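PDB 3A2Q: 6-aminohexanoate-cyclic-dimer hydrolase from Arthrobacter sp., which hydrolyses one amide bond of the cyclic dimer of 6-aminohexanoic acid, a nylon-6 by-product, to give the linear dimer. Local coordinates for residues A[77-83]-A[95-101]; A[90-95]-A[327-331]; A[86-90]-A[335-340]; A[41-45]-A[156-162]; A[68-72]-A[103-107]. The protein carries 1 engineered substitution. The contacts are given in a common frame with arbitrary orientation. Numbering follows the deposited sequence.

Four of the five contacts use the chain from strand 68-72 to helix 102-110. Interaction 4, joining the end of helix 24-42 and the turn into strand 45-48 to the end of helix 152-159, encloses interaction 5, strand against helix, and touches it at Leu-70; interaction 5 encloses interaction 1, centred about 12 Å away, where the loops flanking helix 88-93 pair. This helix meets the end of helix 308-331 in interaction 2, nested in interaction 3, centred about 9 Å away on the following loop; they share Met-90. That connection is thus tied at one end to the sheet bearing Lys-72, a charge-relay residue by similarity, and at the other to residues 327-340.

Interaction 1. Residues A[77-83]-A[95-101]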
# COMPACT_ATOMS: atom_id res chain seq x y z
N VAL A 77 15.31 0.71 -0.23
CA VAL A 77 16.23 0.16 0.76
C VAL A 77 16.88 1.25 1.61
O VAL A 77 16.85 2.43 1.25
CB VAL A 77 17.35 -0.67 0.08
CG1 VAL A 77 16.75 -1.90 -0.59
CG2 VAL A 77 18.09 0.18 -0.94
N SER A 78 17.44 0.85 2.74
CA SER A 78 18.11 1.77 3.65
C SER A 78 19.57 1.34 3.77
O SER A 78 19.87 0.15 3.94
CB SER A 78 17.43 1.77 5.02
OG SER A 78 17.31 0.45 5.53
N GLN A 79 20.48 2.30 3.67
CA GLN A 79 21.92 2.04 3.71
C GLN A 79 22.41 1.26 4.92
O GLN A 79 22.10 1.60 6.06
CB GLN A 79 22.67 3.37 3.61
CG GLN A 79 24.18 3.23 3.54
CD GLN A 79 24.86 4.57 3.30
OE1 GLN A 79 24.72 5.50 4.10
NE2 GLN A 79 25.60 4.67 2.20
N GLY A 80 23.17 0.20 4.66
CA GLY A 80 23.72 -0.62 5.72
C GLY A 80 22.77 -1.55 6.45
O GLY A 80 23.18 -2.25 7.37
N ASP A 81 21.51 -1.57 6.04
CA ASP A 81 20.53 -2.43 6.71
C ASP A 81 20.16 -3.69 5.94
O ASP A 81 20.27 -3.75 4.71
CB ASP A 81 19.27 -1.64 7.02
CG ASP A 81 19.55 -0.40 7.85
OD1 ASP A 81 20.33 -0.50 8.82
OD2 ASP A 81 18.99 0.67 7.54
N ILE A 82 19.74 -4.71 6.68
CA ILE A 82 19.34 -5.98 6.11
C ILE A 82 18.23 -5.79 5.07
O ILE A 82 17.30 -5.01 5.29
CB ILE A 82 18.82 -6.93 7.22
CG1 ILE A 82 19.96 -7.30 8.17
CG2 ILE A 82 18.23 -8.19 6.60
CD1 ILE A 82 21.05 -8.13 7.52
N ASN A 83 18.34 -6.49 3.95
CA ASN A 83 17.36 -6.41 2.88
C ASN A 83 17.06 -7.82 2.39
O ASN A 83 17.87 -8.43 1.69
CB ASN A 83 17.91 -5.57 1.72
CG ASN A 83 16.91 -5.40 0.60
OD1 ASN A 83 17.29 -5.38 -0.58
ND2 ASN A 83 15.63 -5.28 0.94
N TYR A 95 22.52 -10.32 3.48
CA TYR A 95 22.75 -9.18 2.59
C TYR A 95 22.26 -7.86 3.19
O TYR A 95 21.21 -7.81 3.84
CB TYR A 95 22.04 -9.41 1.25
CG TYR A 95 22.03 -8.19 0.35
CD1 TYR A 95 23.21 -7.68 -0.20
CD2 TYR A 95 20.83 -7.53 0.06
CE1 TYR A 95 23.20 -6.54 -0.99
CE2 TYR A 95 20.82 -6.38 -0.73
CZ TYR A 95 22.00 -5.89 -1.25
OH TYR A 95 22.01 -4.75 -2.02
N ARG A 96 23.02 -6.80 2.97
CA ARG A 96 22.67 -5.47 3.44
C ARG A 96 22.80 -4.49 2.28
O ARG A 96 23.75 -4.56 1.51
CB ARG A 96 23.58 -5.04 4.59
CG ARG A 96 23.34 -5.79 5.89
CD ARG A 96 24.41 -5.47 6.93
NE ARG A 96 24.18 -6.20 8.18
CZ ARG A 96 23.40 -5.77 9.17
NH1 ARG A 96 22.76 -4.62 9.06
NH2 ARG A 96 23.25 -6.51 10.26
N ALA A 97 21.83 -3.58 2.15
CA ALA A 97 21.85 -2.59 1.07
C ALA A 97 23.01 -1.62 1.25
O ALA A 97 23.42 -1.33 2.38
CB ALA A 97 20.53 -1.83 1.04
N ASP A 98 23.53 -1.09 0.15
CA ASP A 98 24.65 -0.17 0.20
C ASP A 98 24.28 1.31 0.06
O ASP A 98 25.16 2.17 0.09
CB ASP A 98 25.68 -0.53 -0.87
CG ASP A 98 25.07 -0.59 -2.26
OD1 ASP A 98 24.40 0.39 -2.66
OD2 ASP A 98 25.25 -1.62 -2.94
N HIS A 99 22.99 1.60 -0.09
CA HIS A 99 22.57 2.99 -0.24
C HIS A 99 21.16 3.25 0.27
O HIS A 99 20.45 2.33 0.67
CB HIS A 99 22.62 3.38 -1.72
CG HIS A 99 21.59 2.69 -2.55
ND1 HIS A 99 21.71 1.37 -2.94
CD2 HIS A 99 20.39 3.11 -3.03
CE1 HIS A 99 20.64 1.01 -3.62
NE2 HIS A 99 19.82 2.05 -3.68
N ASP A 100 20.76 4.52 0.26
CA ASP A 100 19.43 4.94 0.67
C ASP A 100 18.61 5.22 -0.59
O ASP A 100 19.11 5.82 -1.54
CB ASP A 100 19.46 6.24 1.49
CG ASP A 100 19.90 6.04 2.92
OD1 ASP A 100 19.60 4.98 3.51
OD2 ASP A 100 20.53 6.97 3.48
N ALA A 101 17.35 4.79 -0.59
CA ALA A 101 16.49 5.07 -1.74
C ALA A 101 16.11 6.53 -1.59
O ALA A 101 16.20 7.08 -0.49
CB ALA A 101 15.24 4.20 -1.68
O HOH W 1 27.11 1.90 1.81
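Val-77 opens the pairing of two antiparallel, largely irregular loops. Its CB packs on Ala-97 CB at 3.5 Å, its CG2 lies over the His-99 ring in a CH-pi contact 4.0 Å from the centroid, and its O accepts from Ala-101 N (3.0 Å) at the N-cap of helix 102-110. Ser-78 starts a type II turn ending at Asp-81 and donates from OG to Asp-81 OD2 (2.6 Å), which also forms a salt bridge with Lys-52. At Gln-79 the backbone N is bound by Asp-100 OD1 at 2.8 Å, while NE2 reaches Asp-98 O weakly at 3.3 Å; a water also bridges the pair, accepting weakly from NE2 and donating to Asp-98 O. Gly-80, at positive phi, donates from N to Ala-97 O (2.8 Å) and accepts at O from Arg-96 NH1 (2.9 Å). Asp-81 O then accepts from Ala-97 N at 3.0 Å. Ile-82 forms a single beta bridge with Arg-96 and lays CD1 over one face of the guanidinium. Last, Asn-83 N binds Tyr-95 O at 3.2 Å, and its ND2 turns to Asp-73. Four of the seven bonds run backbone to backbone, so the pairing rests largely on main-chain groups, with Asp-100 and Arg-96 adding side-chain ties.

Interaction 2. Residues A[90-95]-A[327-331]; sequences MKESGY and NGELI
Met-90, Ile-331 and Tyr-95 bury the most surface where the end of helix 88-93 meets the last turn of helix 308-331. The first segment is helical to Ser-93, leaves the helix at Gly-94 with positive phi (69°) and is extended at Tyr-95 (phi/psi -51/141°); residues 327-331 are helical. CA atoms approach to 7.5 Å for Met-90 and Asn-327, and to 6.6 Å for Tyr-95 and Ile-331. Met-90 takes the mmm rotamer, which puts its SD 3.5 Å from Asn-327 O and its CE 3.6 Å from Ile-331 CG2. Ile-331 (pt) also brings CG2 to 3.4 Å from Ser-93 OG and 3.9 Å from Tyr-95 CB. Tyr-95, chi1 t and chi2 67°, offers a ring face to CB of Leu-330 (mt), a CH-pi contact 4.1 Å from the centroid; its CE2 is 3.6 Å from Leu-330 CD1 and its OH 3.5 Å from Leu-330 CD2. Ser-93 forms an ST turn, its OG accepting from Tyr-95 N (3.1 Å) and donating to Met-90 O (2.7 Å), so the helix end and the tyrosine are held together. No hydrogen bond crosses between the segments: the helix ends cohere by apolar and CH-pi packing, while the polar groups of Ser-93 are satisfied locally.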
# COMPACT_ATOMS: atom_id res chain seq x y z
N MET A 90 17.76 -15.01 0.50
CA MET A 90 18.34 -13.70 0.79
C MET A 90 18.46 -13.44 2.28
O MET A 90 19.40 -12.78 2.73
CB MET A 90 17.50 -12.59 0.14
CG MET A 90 17.55 -12.56 -1.37
SD MET A 90 19.23 -12.32 -2.01
CE MET A 90 19.55 -10.66 -1.47
N LYS A 91 17.51 -13.94 3.06
CA LYS A 91 17.54 -13.73 4.50
C LYS A 91 18.77 -14.39 5.10
O LYS A 91 19.44 -13.83 5.97
CB LYS A 91 16.28 -14.30 5.15
CG LYS A 91 16.22 -14.08 6.64
CD LYS A 91 14.99 -14.69 7.28
CE LYS A 91 14.98 -14.41 8.77
NZ LYS A 91 13.81 -15.02 9.46
N GLU A 92 19.08 -15.59 4.62
CA GLU A 92 20.22 -16.35 5.10
C GLU A 92 21.55 -15.69 4.73
O GLU A 92 22.52 -15.74 5.49
CB GLU A 92 20.16 -17.77 4.54
CG GLU A 92 18.95 -18.55 5.01
CD GLU A 92 18.76 -19.85 4.24
OE1 GLU A 92 17.87 -20.64 4.63
OE2 GLU A 92 19.48 -20.07 3.24
N SER A 93 21.59 -15.07 3.55
CA SER A 93 22.80 -14.41 3.06
C SER A 93 23.23 -13.24 3.94
O SER A 93 24.40 -12.84 3.91
CB SER A 93 22.58 -13.90 1.64
OG SER A 93 21.83 -12.70 1.64
N GLY A 94 22.30 -12.69 4.70
CA GLY A 94 22.62 -11.56 5.56
C GLY A 94 22.92 -10.31 4.75
O GLY A 94 23.49 -9.35 5.26
N TYR A 95 22.52 -10.32 3.48
CA TYR A 95 22.75 -9.18 2.59
C TYR A 95 22.26 -7.86 3.19
O TYR A 95 21.21 -7.81 3.84
CB TYR A 95 22.04 -9.41 1.25
CG TYR A 95 22.03 -8.19 0.35
CD1 TYR A 95 23.21 -7.68 -0.20
CD2 TYR A 95 20.83 -7.53 0.06
CE1 TYR A 95 23.20 -6.54 -0.99
CE2 TYR A 95 20.82 -6.38 -0.73
CZ TYR A 95 22.00 -5.89 -1.25
OH TYR A 95 22.01 -4.75 -2.02
N ASN A 327 18.28 -10.28 -7.35
CA ASN A 327 18.66 -10.55 -5.97
C ASN A 327 19.85 -11.51 -5.93
O ASN A 327 20.72 -11.39 -5.07
CB ASN A 327 17.46 -11.09 -5.19
CG ASN A 327 16.62 -9.98 -4.59
OD1 ASN A 327 16.97 -9.40 -3.57
ND2 ASN A 327 15.50 -9.67 -5.24
N GLY A 328 19.89 -12.44 -6.87
CA GLY A 328 20.99 -13.38 -6.93
C GLY A 328 22.29 -12.62 -7.11
O GLY A 328 23.29 -12.90 -6.45
N GLU A 329 22.28 -11.64 -8.01
CA GLU A 329 23.46 -10.84 -8.28
C GLU A 329 23.91 -10.06 -7.05
O GLU A 329 25.10 -9.86 -6.83
CB GLU A 329 23.21 -9.86 -9.42
CG GLU A 329 22.96 -10.51 -10.76
CD GLU A 329 22.85 -9.49 -11.88
OE1 GLU A 329 23.83 -8.75 -12.10
OE2 GLU A 329 21.78 -9.43 -12.53
N LEU A 330 22.95 -9.63 -6.24
CA LEU A 330 23.26 -8.87 -5.03
C LEU A 330 24.15 -9.64 -4.07
O LEU A 330 24.99 -9.05 -3.39
CB LEU A 330 21.97 -8.47 -4.30
CG LEU A 330 21.08 -7.43 -4.98
CD1 LEU A 330 19.86 -7.18 -4.11
CD2 LEU A 330 21.86 -6.14 -5.18
N ILE A 331 23.97 -10.95 -4.01
CA ILE A 331 24.77 -11.77 -3.10
C ILE A 331 25.93 -12.47 -3.80
O ILE A 331 26.81 -13.03 -3.15
CB ILE A 331 23.91 -12.81 -2.38
CG1 ILE A 331 23.22 -13.71 -3.41
CG2 ILE A 331 22.89 -12.11 -1.50
CD1 ILE A 331 22.49 -14.88 -2.79

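Interaction 3. Residues A[86-90]-A[335-340]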
# COMPACT_ATOMS: atom_id res chain seq x y z
N SER A 86 11.85 -10.74 1.76
CA SER A 86 11.23 -11.98 2.20
C SER A 86 11.58 -13.19 1.35
O SER A 86 10.77 -14.10 1.15
CB SER A 86 9.72 -11.82 2.31
OG SER A 86 9.40 -11.07 3.47
N ILE A 87 12.81 -13.20 0.84
CA ILE A 87 13.30 -14.32 0.05
C ILE A 87 14.17 -15.14 1.01
O ILE A 87 15.11 -14.61 1.60
CB ILE A 87 14.17 -13.86 -1.14
CG1 ILE A 87 13.34 -12.96 -2.07
CG2 ILE A 87 14.68 -15.07 -1.91
CD1 ILE A 87 14.12 -12.40 -3.25
N LYS A 88 13.83 -16.41 1.19
CA LYS A 88 14.58 -17.27 2.09
C LYS A 88 16.08 -17.19 1.79
O LYS A 88 16.88 -16.87 2.67
CB LYS A 88 14.10 -18.72 1.96
CG LYS A 88 14.73 -19.70 2.93
CD LYS A 88 14.13 -21.09 2.77
CE LYS A 88 14.76 -22.10 3.72
NZ LYS A 88 16.21 -22.29 3.45
N GLY A 89 16.44 -17.47 0.55
CA GLY A 89 17.84 -17.42 0.15
C GLY A 89 18.53 -16.10 0.45
O GLY A 89 19.75 -16.07 0.63
N MET A 90 17.76 -15.01 0.50
CA MET A 90 18.34 -13.70 0.79
C MET A 90 18.46 -13.44 2.28
O MET A 90 19.40 -12.78 2.73
CB MET A 90 17.50 -12.59 0.14
CG MET A 90 17.55 -12.56 -1.37
SD MET A 90 19.23 -12.32 -2.01
CE MET A 90 19.55 -10.66 -1.47
N LEU A 335 20.06 -17.73 -7.67
CA LEU A 335 19.13 -18.28 -6.70
C LEU A 335 18.51 -19.52 -7.33
O LEU A 335 18.30 -19.57 -8.54
CB LEU A 335 18.04 -17.26 -6.35
CG LEU A 335 18.52 -15.99 -5.64
CD1 LEU A 335 17.33 -15.08 -5.35
CD2 LEU A 335 19.23 -16.35 -4.35
N THR A 336 18.22 -20.52 -6.50
CA THR A 336 17.64 -21.76 -6.99
C THR A 336 16.26 -21.99 -6.40
O THR A 336 15.81 -21.26 -5.52
CB THR A 336 18.51 -22.97 -6.62
OG1 THR A 336 18.45 -23.19 -5.20
CG2 THR A 336 19.96 -22.71 -7.01
N GLU A 337 15.60 -23.04 -6.89
CA GLU A 337 14.27 -23.40 -6.44
C GLU A 337 14.23 -23.61 -4.93
O GLU A 337 13.15 -23.74 -4.34
CB GLU A 337 13.81 -24.67 -7.15
CG GLU A 337 12.39 -25.10 -6.83
CD GLU A 337 11.93 -26.25 -7.69
OE1 GLU A 337 10.75 -26.65 -7.58
OE2 GLU A 337 12.74 -26.77 -8.49
N ASP A 338 15.40 -23.62 -4.30
CA ASP A 338 15.48 -23.82 -2.85
C ASP A 338 15.64 -22.52 -2.08
O ASP A 338 15.58 -22.50 -0.85
CB ASP A 338 16.66 -24.75 -2.52
CG ASP A 338 16.55 -26.10 -3.22
OD1 ASP A 338 15.51 -26.77 -3.04
OD2 ASP A 338 17.50 -26.48 -3.93
N ASP A 339 15.82 -21.42 -2.81
CA ASP A 339 16.00 -20.11 -2.18
C ASP A 339 14.70 -19.31 -2.08
O ASP A 339 14.59 -18.39 -1.27
CB ASP A 339 17.03 -19.30 -2.97
CG ASP A 339 18.40 -19.94 -2.97
OD1 ASP A 339 18.96 -20.12 -1.87
OD2 ASP A 339 18.91 -20.27 -4.06
N VAL A 340 13.72 -19.66 -2.91
CA VAL A 340 12.45 -18.95 -2.93
C VAL A 340 11.27 -19.89 -2.69
O VAL A 340 11.45 -21.10 -2.55
CB VAL A 340 12.25 -18.24 -4.28
CG1 VAL A 340 13.44 -17.34 -4.57
CG2 VAL A 340 12.08 -19.26 -5.39
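Ile-87, in the mt rotamer, sends CG2 into the loop that follows helix 308-331, where it lies 3.4 Å from Asp-339 O, 3.7 Å from Val-340 CG1 and 4.3 Å from Leu-335 CD1. Leu-335 is also mt, directed toward the helix start, and its side chain touches Ile-324 as well; Val-340, chi1 m, packs on Trp-345 and Glu-122. Ile-87 is the N-cap residue of helix 88-93, and the contact is built on that helix start: an amide of its first turn, Gly-89 N, donates to Asp-339 O at 2.8 Å, with an N-H...O angle of 172°, so a backbone carbonyl from a distant loop takes up one of the amide groups exposed there. Gly-89 sits 4.0 Å from Asp-339, CA to CA, and a CB on it would clash with Asp-339 CB. Asp-339 has chi1 m and turns its carboxylate back into its own loop, OD2 accepting from Thr-336 N at 2.5 Å, while OD1 belongs to a salt bridge with Arg-333. In Lys-88, chi1 and chi2, both t, bring CD to 4.1 Å from Asp-338 O; chi3 stays t, chi4 turns to m, and NZ pairs with Glu-92.

Interaction 4. Residues A[41-45]-A[156-162]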
# COMPACT_ATOMS: atom_id res chain seq x y z
N GLU A 41 3.32 -10.12 19.18
CA GLU A 41 2.02 -10.72 18.89
C GLU A 41 1.58 -10.63 17.43
O GLU A 41 0.82 -11.48 16.96
CB GLU A 41 0.95 -10.09 19.77
CG GLU A 41 1.16 -10.32 21.26
CD GLU A 41 -0.08 -10.00 22.07
OE1 GLU A 41 -1.11 -10.69 21.88
OE2 GLU A 41 -0.03 -9.06 22.88
N ILE A 42 2.04 -9.62 16.70
CA ILE A 42 1.62 -9.47 15.32
C ILE A 42 2.69 -9.71 14.25
O ILE A 42 2.36 -9.86 13.08
CB ILE A 42 0.97 -8.08 15.09
CG1 ILE A 42 1.92 -6.97 15.53
CG2 ILE A 42 -0.33 -8.00 15.87
CD1 ILE A 42 1.37 -5.57 15.29
N ASN A 43 3.96 -9.74 14.65
CA ASN A 43 5.06 -9.99 13.70
C ASN A 43 4.98 -9.02 12.52
O ASN A 43 5.07 -9.42 11.36
CB ASN A 43 4.98 -11.45 13.23
CG ASN A 43 6.17 -11.86 12.35
OD1 ASN A 43 7.31 -11.48 12.62
ND2 ASN A 43 5.89 -12.65 11.32
N ALA A 44 4.81 -7.73 12.83
CA ALA A 44 4.70 -6.67 11.83
C ALA A 44 6.08 -6.13 11.46
O ALA A 44 6.45 -6.10 10.28
CB ALA A 44 3.82 -5.55 12.35
N VAL A 45 6.83 -5.68 12.47
CA VAL A 45 8.18 -5.16 12.26
C VAL A 45 9.11 -6.37 12.31
O VAL A 45 9.26 -6.99 13.36
CB VAL A 45 8.59 -4.18 13.37
CG1 VAL A 45 10.03 -3.73 13.17
CG2 VAL A 45 7.67 -2.98 13.37
N ALA A 156 -0.40 -3.21 9.42
CA ALA A 156 -0.60 -3.68 10.79
C ALA A 156 0.16 -2.81 11.79
O ALA A 156 -0.35 -2.50 12.87
CB ALA A 156 -0.14 -5.14 10.92
N ALA A 157 1.38 -2.43 11.43
CA ALA A 157 2.21 -1.61 12.31
C ALA A 157 1.49 -0.31 12.66
O ALA A 157 1.41 0.07 13.82
CB ALA A 157 3.54 -1.31 11.64
N VAL A 158 0.97 0.38 11.64
CA VAL A 158 0.27 1.63 11.87
C VAL A 158 -1.02 1.42 12.65
O VAL A 158 -1.39 2.23 13.50
CB VAL A 158 -0.03 2.35 10.53
CG1 VAL A 158 -0.85 3.62 10.78
CG2 VAL A 158 1.27 2.69 9.83
N ALA A 159 -1.71 0.31 12.38
CA ALA A 159 -2.96 0.01 13.07
C ALA A 159 -2.71 -0.24 14.56
O ALA A 159 -3.57 0.01 15.39
CB ALA A 159 -3.61 -1.20 12.43
N ALA A 160 -1.52 -0.74 14.88
CA ALA A 160 -1.15 -1.04 16.27
C ALA A 160 -0.31 0.06 16.90
O ALA A 160 0.26 -0.13 17.98
CB ALA A 160 -0.40 -2.36 16.33
N ALA A 161 -0.23 1.20 16.23
CA ALA A 161 0.51 2.35 16.72
C ALA A 161 2.01 2.13 16.92
O ALA A 161 2.62 2.77 17.78
CB ALA A 161 -0.11 2.86 18.02
N LEU A 162 2.62 1.24 16.14
CA LEU A 162 4.05 1.01 16.25
C LEU A 162 4.75 2.21 15.60
O LEU A 162 5.96 2.41 15.76
CB LEU A 162 4.45 -0.29 15.56
CG LEU A 162 3.64 -1.54 15.94
CD1 LEU A 162 4.33 -2.77 15.37
CD2 LEU A 162 3.51 -1.65 17.45
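Ile-42 reaches with its CD1 across the end of helix 152-159, meeting Ala-160 CB at 3.8 Å and Leu-162 CD1 at 4.1 Å, and coming within 4.3 Å of Ala-156 O. Its CA-to-CB bond points toward the other segment, and the pt rotamer (chi1 55°, chi2 178°) carries CD1 to Ala-160 and Leu-162. Next to make contact is Ala-44, after Asn-43 has left helix 24-42 with positive phi. Ala-44 CB lies 4.2 Å from Ala-156 CB, 4.3 Å from Ala-157 CB and 4.1 Å from Leu-162 CD1, and the nearest CA pair, Ala-44 and Ala-157, is 5.7 Å apart. The approach is consistent with Ala-44, Ala-156 and Ala-157 each ending in a CB methyl. Leu-162 is mt, and its CD1 meets three residues: Ile-42, Ala-44 and Val-45 (CG2 at 3.9 Å). Beyond the two segments, Leu-162 packs on His-34, Val-35 and Asn-39 of helix 24-42, while Val-45 and Ala-157 both touch Leu-70 of strand 68-72. No hydrogen bond links the segments. Leu-162 is brought into place by the end of its helix, where Leu-162 N donates to Ala-157 O (2.9 Å) and Ala-161 N to Val-158 O (3.1 Å), with Ala-161 at positive phi as the C-prime residue: a Schellman motif, packed on the end of helix 24-42 and the turn into edge strand 45-48 of the amidase fold.

Interaction 5. Residues A[68-72]-A[103-107]; sequences PYLLK and FVQRM
Strand 68-72 is extended throughout, and residues 103-107 are a regular piece of helix 102-110, with Met-107 N bonded to Phe-103 O at 3.1 Å. The two short axes run antiparallel, 179° between their directions, and come no closer than 11.1 Å. The CA atoms of Tyr-69 and Met-107 are 8.7 Å apart and those of Leu-71 and Val-104 8.4 Å. The alternation of the strand directs Tyr-69 and Leu-71 toward the helix and Leu-70 away from it. Tyr-69 (chi1 88°, chi2 97°) buries the most surface. Met-107, in the mmm rotamer, sets CE over the face of its ring, 3.8 Å from the centroid and 3.6 Å from Tyr-69 CG; with SD at 4.9 Å from the centroid this is a Met-aromatic contact. Tyr-69 CE1 approaches the edge of the Phe-103 ring at CE2 (4.3 Å), and Tyr-69 OH lies 3.9 Å from Val-104 CG2. Leu-71, chi1 t and chi2 p, places CD2 3.6 Å from Val-104 CG2 (chi1 t) and CD1 4.2 Å from Phe-103 CD2. No hydrogen bond crosses the interface. Strand 68-72 ends in Lys-72, assigned by similarity to the charge relay system, whose NZ bonds to Ser-150 OG. Strand 68-72, helix 102-110 and strand 113-118, the parallel neighbour in the sheet, form a beta-alpha-beta crossover, with helix 88-93 and its loops inserted before helix 102-110.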
# COMPACT_ATOMS: atom_id res chain seq x y z
N PRO A 68 8.85 8.79 14.36
CA PRO A 68 9.26 7.50 13.80
C PRO A 68 8.36 7.06 12.65
O PRO A 68 7.18 7.43 12.59
CB PRO A 68 9.15 6.54 14.99
CG PRO A 68 9.08 7.45 16.20
CD PRO A 68 8.28 8.61 15.70
N TYR A 69 8.92 6.26 11.74
CA TYR A 69 8.17 5.72 10.62
C TYR A 69 8.76 4.36 10.27
O TYR A 69 9.90 4.06 10.63
CB TYR A 69 8.21 6.66 9.41
CG TYR A 69 9.37 6.46 8.46
CD1 TYR A 69 9.22 5.69 7.31
CD2 TYR A 69 10.60 7.06 8.70
CE1 TYR A 69 10.28 5.53 6.41
CE2 TYR A 69 11.66 6.90 7.82
CZ TYR A 69 11.50 6.14 6.67
OH TYR A 69 12.54 5.99 5.79
N LEU A 70 7.98 3.54 9.58
CA LEU A 70 8.42 2.21 9.19
C LEU A 70 8.50 2.05 7.68
O LEU A 70 7.71 2.64 6.93
CB LEU A 70 7.48 1.17 9.80
CG LEU A 70 7.59 1.06 11.32
CD1 LEU A 70 6.40 0.32 11.90
CD2 LEU A 70 8.90 0.36 11.67
N LEU A 71 9.45 1.24 7.24
CA LEU A 71 9.71 0.99 5.83
C LEU A 71 9.49 -0.47 5.46
O LEU A 71 9.93 -1.37 6.17
CB LEU A 71 11.17 1.38 5.54
CG LEU A 71 11.69 1.51 4.12
CD1 LEU A 71 11.08 2.73 3.47
CD2 LEU A 71 13.21 1.63 4.16
N LYS A 72 8.83 -0.71 4.33
CA LYS A 72 8.58 -2.07 3.87
C LYS A 72 9.91 -2.63 3.37
O LYS A 72 10.69 -1.90 2.75
CB LYS A 72 7.57 -2.06 2.72
CG LYS A 72 7.16 -3.43 2.20
CD LYS A 72 6.18 -3.29 1.05
CE LYS A 72 5.60 -4.63 0.61
NZ LYS A 72 4.71 -4.49 -0.58
N PHE A 103 13.28 7.85 -1.48
CA PHE A 103 12.19 7.93 -0.51
C PHE A 103 12.76 8.05 0.90
O PHE A 103 12.35 8.91 1.68
CB PHE A 103 11.31 6.67 -0.58
CG PHE A 103 10.08 6.73 0.30
CD1 PHE A 103 8.87 7.19 -0.21
CD2 PHE A 103 10.14 6.34 1.64
CE1 PHE A 103 7.73 7.26 0.60
CE2 PHE A 103 9.01 6.41 2.45
CZ PHE A 103 7.80 6.87 1.93
N VAL A 104 13.71 7.18 1.23
CA VAL A 104 14.34 7.17 2.55
C VAL A 104 15.07 8.48 2.85
O VAL A 104 14.97 9.00 3.96
CB VAL A 104 15.32 5.98 2.69
CG1 VAL A 104 16.09 6.09 4.00
CG2 VAL A 104 14.54 4.68 2.66
N GLN A 105 15.78 9.02 1.87
CA GLN A 105 16.51 10.27 2.07
C GLN A 105 15.54 11.42 2.33
O GLN A 105 15.78 12.26 3.20
CB GLN A 105 17.36 10.60 0.85
CG GLN A 105 18.38 9.54 0.49
CD GLN A 105 19.27 9.96 -0.66
OE1 GLN A 105 18.79 10.48 -1.67
NE2 GLN A 105 20.57 9.73 -0.53
N ARG A 106 14.45 11.46 1.56
CA ARG A 106 13.44 12.50 1.70
C ARG A 106 12.80 12.50 3.08
O ARG A 106 12.56 13.56 3.66
CB ARG A 106 12.35 12.33 0.63
CG ARG A 106 12.73 12.79 -0.78
CD ARG A 106 13.03 14.29 -0.81
NE ARG A 106 13.07 14.82 -2.18
CZ ARG A 106 12.00 15.03 -2.93
NH1 ARG A 106 10.79 14.77 -2.47
NH2 ARG A 106 12.15 15.51 -4.16
N MET A 107 12.51 11.31 3.61
CA MET A 107 11.90 11.18 4.93
C MET A 107 12.83 11.68 6.04
O MET A 107 12.40 12.39 6.95
CB MET A 107 11.53 9.72 5.19
CG MET A 107 10.33 9.21 4.38
SD MET A 107 8.79 10.04 4.79
CE MET A 107 8.29 9.08 6.24